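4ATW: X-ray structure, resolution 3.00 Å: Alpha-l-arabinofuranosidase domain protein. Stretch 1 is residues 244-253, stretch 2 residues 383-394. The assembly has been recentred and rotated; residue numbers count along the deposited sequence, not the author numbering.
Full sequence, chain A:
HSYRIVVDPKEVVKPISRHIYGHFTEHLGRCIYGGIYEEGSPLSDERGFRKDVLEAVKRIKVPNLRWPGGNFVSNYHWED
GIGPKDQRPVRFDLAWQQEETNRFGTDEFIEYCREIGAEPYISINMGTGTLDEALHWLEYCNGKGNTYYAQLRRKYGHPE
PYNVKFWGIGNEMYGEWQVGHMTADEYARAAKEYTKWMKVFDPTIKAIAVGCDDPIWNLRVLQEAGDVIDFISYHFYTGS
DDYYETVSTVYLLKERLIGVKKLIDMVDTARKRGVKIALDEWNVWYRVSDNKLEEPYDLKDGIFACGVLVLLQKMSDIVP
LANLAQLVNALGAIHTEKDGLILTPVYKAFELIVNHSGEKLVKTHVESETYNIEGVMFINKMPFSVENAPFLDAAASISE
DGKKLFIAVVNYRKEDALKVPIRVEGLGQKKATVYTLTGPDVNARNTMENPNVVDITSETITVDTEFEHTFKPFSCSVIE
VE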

# COMPACT_ATOMS: atom_id res chain seq x y z
N TYR A 244 12.74 -17.90 3.46
CA TYR A 244 11.39 -18.44 3.57
C TYR A 244 10.55 -17.88 4.69
O TYR A 244 9.36 -17.64 4.51
CB TYR A 244 11.43 -19.95 3.71
CG TYR A 244 11.82 -20.69 2.45
CD1 TYR A 244 11.04 -20.60 1.31
CD2 TYR A 244 12.92 -21.53 2.43
CE1 TYR A 244 11.35 -21.33 0.17
CE2 TYR A 244 13.24 -22.27 1.30
CZ TYR A 244 12.46 -22.17 0.17
OH TYR A 244 12.82 -22.93 -0.93
N GLU A 245 11.15 -17.70 5.86
CA GLU A 245 10.41 -17.14 6.98
C GLU A 245 9.85 -15.82 6.48
O GLU A 245 8.78 -15.41 6.91
CB GLU A 245 11.32 -16.88 8.18
CG GLU A 245 11.85 -18.12 8.84
CD GLU A 245 12.48 -17.84 10.20
OE1 GLU A 245 12.43 -16.67 10.66
OE2 GLU A 245 13.01 -18.79 10.81
N THR A 246 10.56 -15.16 5.58
CA THR A 246 10.08 -13.89 5.06
C THR A 246 9.05 -14.02 3.94
O THR A 246 7.96 -13.49 4.04
CB THR A 246 11.27 -12.98 4.60
OG1 THR A 246 12.10 -12.67 5.72
CG2 THR A 246 10.76 -11.67 4.05
N VAL A 247 9.37 -14.73 2.87
CA VAL A 247 8.38 -14.84 1.80
C VAL A 247 7.13 -15.58 2.23
O VAL A 247 6.04 -15.19 1.86
CB VAL A 247 8.92 -15.53 0.51
CG1 VAL A 247 10.03 -14.73 -0.08
CG2 VAL A 247 9.38 -16.93 0.83
N SER A 248 7.28 -16.64 3.00
CA SER A 248 6.12 -17.42 3.41
C SER A 248 5.04 -16.67 4.21
O SER A 248 3.90 -17.13 4.31
CB SER A 248 6.56 -18.65 4.21
OG SER A 248 6.94 -18.31 5.54
N THR A 249 5.38 -15.50 4.75
CA THR A 249 4.41 -14.77 5.52
C THR A 249 3.40 -14.11 4.62
O THR A 249 2.52 -13.39 5.11
CB THR A 249 5.03 -13.67 6.39
OG1 THR A 249 5.85 -12.84 5.57
CG2 THR A 249 5.85 -14.26 7.52
N VAL A 250 3.50 -14.29 3.32
CA VAL A 250 2.50 -13.68 2.43
C VAL A 250 1.26 -14.56 2.59
O VAL A 250 0.13 -14.13 2.41
CB VAL A 250 2.98 -13.59 0.94
CG1 VAL A 250 3.61 -14.87 0.54
CG2 VAL A 250 1.85 -13.29 0.00
N TYR A 251 1.49 -15.80 2.98
CA TYR A 251 0.36 -16.68 3.16
C TYR A 251 -0.18 -16.60 4.57
O TYR A 251 -1.27 -17.08 4.85
CB TYR A 251 0.71 -18.08 2.70
CG TYR A 251 0.89 -18.05 1.18
CD1 TYR A 251 -0.22 -18.10 0.32
CD2 TYR A 251 2.15 -17.82 0.61
CE1 TYR A 251 -0.08 -17.91 -1.07
CE2 TYR A 251 2.30 -17.62 -0.77
CZ TYR A 251 1.18 -17.66 -1.60
OH TYR A 251 1.32 -17.42 -2.94
N LEU A 252 0.57 -15.95 5.46
CA LEU A 252 0.11 -15.72 6.82
C LEU A 252 -0.83 -14.52 6.66
O LEU A 252 -1.96 -14.54 7.13
CB LEU A 252 1.28 -15.36 7.74
CG LEU A 252 1.06 -15.19 9.24
CD1 LEU A 252 2.35 -14.80 9.90
CD2 LEU A 252 0.04 -14.13 9.49
N LEU A 253 -0.38 -13.48 5.97
CA LEU A 253 -1.20 -12.31 5.74
C LEU A 253 -2.54 -12.74 5.15
O LEU A 253 -3.57 -12.12 5.38
CB LEU A 253 -0.50 -11.34 4.80
CG LEU A 253 -1.42 -10.19 4.36
CD1 LEU A 253 -1.65 -9.20 5.50
CD2 LEU A 253 -0.81 -9.49 3.16
N PRO A 383 6.81 -14.87 17.11
CA PRO A 383 6.71 -16.22 16.54
C PRO A 383 5.47 -16.37 15.70
O PRO A 383 4.46 -15.79 16.02
CB PRO A 383 6.67 -17.11 17.77
CG PRO A 383 5.92 -16.29 18.73
CD PRO A 383 6.52 -14.90 18.55
N PHE A 384 5.57 -17.13 14.61
CA PHE A 384 4.44 -17.35 13.67
C PHE A 384 4.63 -18.65 12.94
O PHE A 384 5.73 -19.23 12.92
CB PHE A 384 4.39 -16.27 12.60
CG PHE A 384 5.31 -16.54 11.43
CD1 PHE A 384 4.91 -17.35 10.37
CD2 PHE A 384 6.59 -15.96 11.38
CE1 PHE A 384 5.74 -17.58 9.30
CE2 PHE A 384 7.43 -16.17 10.31
CZ PHE A 384 7.01 -16.98 9.26
N SER A 385 3.56 -19.10 12.29
CA SER A 385 3.64 -20.34 11.54
C SER A 385 2.67 -20.39 10.38
O SER A 385 1.54 -19.96 10.52
CB SER A 385 3.36 -21.53 12.44
OG SER A 385 2.06 -21.43 12.95
N VAL A 386 3.11 -20.92 9.24
CA VAL A 386 2.23 -21.00 8.09
C VAL A 386 2.08 -22.44 7.69
O VAL A 386 3.02 -23.24 7.86
CB VAL A 386 2.80 -20.23 6.91
CG1 VAL A 386 1.89 -20.41 5.70
CG2 VAL A 386 2.94 -18.78 7.28
N GLU A 387 0.90 -22.79 7.18
CA GLU A 387 0.65 -24.16 6.78
C GLU A 387 0.30 -24.30 5.31
O GLU A 387 -0.64 -23.69 4.82
CB GLU A 387 -0.47 -24.76 7.59
CG GLU A 387 -0.00 -25.65 8.72
CD GLU A 387 -1.15 -26.46 9.30
OE1 GLU A 387 -2.13 -25.83 9.77
OE2 GLU A 387 -1.08 -27.71 9.27
N ASN A 388 1.07 -25.12 4.61
CA ASN A 388 0.85 -25.38 3.21
C ASN A 388 1.01 -24.18 2.35
O ASN A 388 0.13 -23.86 1.55
CB ASN A 388 -0.52 -25.99 3.05
CG ASN A 388 -0.59 -27.36 3.66
OD1 ASN A 388 -1.66 -27.95 3.73
ND2 ASN A 388 0.55 -27.88 4.10
N ALA A 389 2.15 -23.53 2.50
CA ALA A 389 2.47 -22.35 1.73
C ALA A 389 2.92 -22.83 0.35
O ALA A 389 3.83 -23.66 0.25
CB ALA A 389 3.58 -21.59 2.42
N PRO A 390 2.31 -22.33 -0.74
CA PRO A 390 2.75 -22.79 -2.07
C PRO A 390 4.15 -22.31 -2.47
O PRO A 390 4.61 -21.25 -2.08
CB PRO A 390 1.65 -22.27 -3.01
CG PRO A 390 1.22 -21.02 -2.35
CD PRO A 390 1.14 -21.43 -0.87
N PHE A 391 4.84 -23.13 -3.26
CA PHE A 391 6.16 -22.80 -3.76
C PHE A 391 5.95 -21.98 -5.02
O PHE A 391 6.84 -21.24 -5.46
CB PHE A 391 6.93 -24.05 -4.11
CG PHE A 391 7.72 -24.62 -2.98
CD1 PHE A 391 8.93 -24.03 -2.61
CD2 PHE A 391 7.25 -25.73 -2.26
CE1 PHE A 391 9.67 -24.53 -1.55
CE2 PHE A 391 7.99 -26.25 -1.18
CZ PHE A 391 9.20 -25.64 -0.83
N LEU A 392 4.76 -22.14 -5.60
CA LEU A 392 4.37 -21.45 -6.81
C LEU A 392 2.93 -20.99 -6.70
O LEU A 392 2.06 -21.75 -6.28
CB LEU A 392 4.49 -22.39 -7.99
CG LEU A 392 4.09 -21.81 -9.35
CD1 LEU A 392 5.16 -20.87 -9.84
CD2 LEU A 392 3.93 -22.92 -10.35
N ASP A 393 2.68 -19.74 -7.07
CA ASP A 393 1.31 -19.23 -7.04
C ASP A 393 1.20 -18.25 -8.18
O ASP A 393 2.22 -17.83 -8.71
CB ASP A 393 0.98 -18.56 -5.71
CG ASP A 393 -0.52 -18.24 -5.58
OD1 ASP A 393 -1.35 -19.00 -6.13
OD2 ASP A 393 -0.86 -17.24 -4.90
N ALA A 394 -0.02 -17.90 -8.58
CA ALA A 394 -0.16 -16.98 -9.69
C ALA A 394 -1.58 -16.43 -9.88
O ALA A 394 -2.56 -16.94 -9.33
CB ALA A 394 0.30 -17.65 -10.94

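The ring of Y251 is held in two ways at once: P390 lies over one face, and D393 binds its hydroxyl at the edge. P390 CD sits 3.6 Å from the centroid of the Y251 ring, only 7° off the ring normal. This is a CH-pi contact, in which the polarised C-H groups of proline meet the electron-rich face of the phenol. The closest atoms of the pair are Y251 CZ and P390 CG, at 3.4 Å. Y251 OH donates a hydrogen bond to D393 OD2 at 2.9 Å. It is the only hydrogen bond between the two stretches, and the carboxylate is a strong acceptor for a phenol.

Stretch 1 is helical at both ends, with a type I turn from V247 to V250 between. Stretch 2 begins as a strand, turns a corner at E387 and N388, and is a strand again from L392, on a different sheet or face, after a weakly bonded strand near A389 and P390. The corner residues point away and touch nothing in stretch 1. Y251 meets both arms: its CB lies 4.0 Å from V386 CG1, before the corner, and its ring meets P390 and D393 after it.

The ring of F384 packs against E245, S248, T249 and L252. T249 CG2 lies over one face of its ring, 3.8 Å from the ring centroid, in another CH-pi contact. S248 OG approaches the ring edge, 4.0 Å from F384 CZ. That hydroxyl is already used, donating to Y244 O at 2.7 Å within its own stretch. L252 adds apolar packing, with CD1 3.6 Å from F384 CD1 and CB 3.8 Å from V386 CG2. F384 and V386 point toward stretch 1, while S385 between them points away, as expected of alternating strand residues.

Y244 and F391 also meet, with Y244 OH 3.6 Å from F391 CE1. F391 starts away from stretch 1, but its ring end comes nearer.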